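Local coordinates for short-chain-enoyl-CoA hydratase (Clostridium acetobutylicum, PDB 5Z7R), which catalyses the reversible hydration of crotonyl-CoA in butanoate metabolism and also accepts hexenoyl-CoA, but not higher analogues, at residues A[166-170]-A[171-175]. Residues are numbered along the deposited sequence; the frame is centred on the assembly and turned at random.
Sequences QNIKA and DEALR
CG1 of Ile168 is set between its backbone N and carbonyl carbon (chi1 48°), and its CD1 methyl rests against the first turn of the following helix, 3.8 Å from CA of Ala173. CB of Ile168 lies alongside CB of Glu172, also at 3.8 Å. The same kind of first torsion in Asp171 (chi1 55°) folds its carboxylate back over the start of the helix, where OD1 accepts a hydrogen bond from its neighbour, Glu172 N, at 2.8 Å. That N-H approaches from above the carboxylate plane, and OD1 also comes 3.2 Å from CB of Lys169. Lys169 holds the N-cap position: its carbonyl O takes the N-H of Ala173 at 2.9 Å, in the carbonyl plane. The bond one residue on joins Ala170 O and Leu174 N, 3.0 Å apart, with the donor tilted 34° from the carbonyl plane. Residues 166-175 form a strand-to-helix junction of the crotonase fold: strand 168-169, at the edge of the small mixed sheet within this chain, pairs antiparallel with strand 129-131 through backbone bonds between Ile168 and Phe130, and the chain then turns directly into helix 170-175. Phe130 touches both Ile168 and Ala173, while Val182 packs against Ala170 and Leu174, which joins this face of the helix to strands 129-131 and 182-183. Within the helix, Arg175 and Glu172 form a salt bridge: NH2 meets the syn lone pair of OE1, and NE makes a weak bond to OE2 at 2.8 Å. Leu174 packs on Arg175 of another subunit, and Arg175 on Asn180 of a different neighbouring subunit.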
# COMPACT_ATOMS: atom_id res chain seq x y z
N GLN A 166 23.44 -8.09 -18.91
CA GLN A 166 24.09 -7.52 -20.08
C GLN A 166 23.83 -6.05 -20.08
O GLN A 166 22.84 -5.62 -19.51
CB GLN A 166 23.55 -8.12 -21.36
CG GLN A 166 23.76 -9.63 -21.47
CD GLN A 166 23.15 -10.23 -22.74
OE1 GLN A 166 23.87 -10.56 -23.68
NE2 GLN A 166 21.82 -10.40 -22.75
N ASN A 167 24.72 -5.29 -20.71
CA ASN A 167 24.64 -3.83 -20.67
C ASN A 167 23.87 -3.29 -21.85
O ASN A 167 23.60 -4.01 -22.78
CB ASN A 167 26.04 -3.19 -20.66
CG ASN A 167 26.87 -3.64 -19.48
OD1 ASN A 167 26.48 -3.44 -18.32
ND2 ASN A 167 27.99 -4.26 -19.76
N ILE A 168 23.52 -2.02 -21.78
CA ILE A 168 22.84 -1.37 -22.87
C ILE A 168 23.50 -0.03 -23.10
O ILE A 168 24.09 0.53 -22.18
CB ILE A 168 21.33 -1.20 -22.59
CG1 ILE A 168 21.07 -0.60 -21.21
CG2 ILE A 168 20.64 -2.53 -22.70
CD1 ILE A 168 19.82 0.26 -21.11
N LYS A 169 23.39 0.46 -24.33
CA LYS A 169 23.96 1.76 -24.68
C LYS A 169 23.00 2.86 -24.37
O LYS A 169 21.80 2.64 -24.16
CB LYS A 169 24.30 1.84 -26.17
CG LYS A 169 25.35 0.85 -26.69
CD LYS A 169 25.90 1.37 -28.02
CE LYS A 169 26.96 0.46 -28.63
NZ LYS A 169 26.40 -0.59 -29.53
N ALA A 170 23.52 4.07 -24.38
CA ALA A 170 22.75 5.23 -24.00
C ALA A 170 21.48 5.40 -24.81
O ALA A 170 20.51 6.02 -24.31
CB ALA A 170 23.60 6.48 -24.11
N ASP A 171 21.48 4.88 -26.04
CA ASP A 171 20.31 5.00 -26.94
C ASP A 171 19.16 4.07 -26.50
O ASP A 171 18.02 4.50 -26.49
CB ASP A 171 20.67 4.84 -28.45
CG ASP A 171 21.40 3.54 -28.76
OD1 ASP A 171 21.72 2.79 -27.84
OD2 ASP A 171 21.65 3.27 -29.95
N GLU A 172 19.49 2.83 -26.14
CA GLU A 172 18.53 1.93 -25.50
C GLU A 172 18.05 2.55 -24.21
O GLU A 172 16.87 2.46 -23.86
CB GLU A 172 19.16 0.57 -25.15
CG GLU A 172 18.65 -0.65 -25.92
CD GLU A 172 17.14 -0.91 -25.84
OE1 GLU A 172 16.74 -2.07 -25.60
OE2 GLU A 172 16.35 0.03 -26.03
N ALA A 173 18.98 3.16 -23.49
CA ALA A 173 18.63 3.71 -22.19
C ALA A 173 17.59 4.81 -22.32
O ALA A 173 16.69 4.89 -21.50
CB ALA A 173 19.86 4.20 -21.45
N LEU A 174 17.71 5.66 -23.34
CA LEU A 174 16.71 6.72 -23.55
C LEU A 174 15.40 6.09 -23.99
O LEU A 174 14.36 6.43 -23.48
CB LEU A 174 17.18 7.71 -24.61
CG LEU A 174 16.37 8.96 -24.92
CD1 LEU A 174 16.42 9.99 -23.78
CD2 LEU A 174 16.87 9.58 -26.22
N ARG A 175 15.46 5.15 -24.92
CA ARG A 175 14.27 4.47 -25.38
C ARG A 175 13.39 3.94 -24.24
O ARG A 175 12.17 4.10 -24.25
CB ARG A 175 14.61 3.32 -26.32
CG ARG A 175 13.34 2.66 -26.82
CD ARG A 175 13.52 1.71 -27.98
NE ARG A 175 13.98 0.43 -27.51
CZ ARG A 175 13.25 -0.46 -26.83
NH1 ARG A 175 11.97 -0.21 -26.53
NH2 ARG A 175 13.82 -1.60 -26.45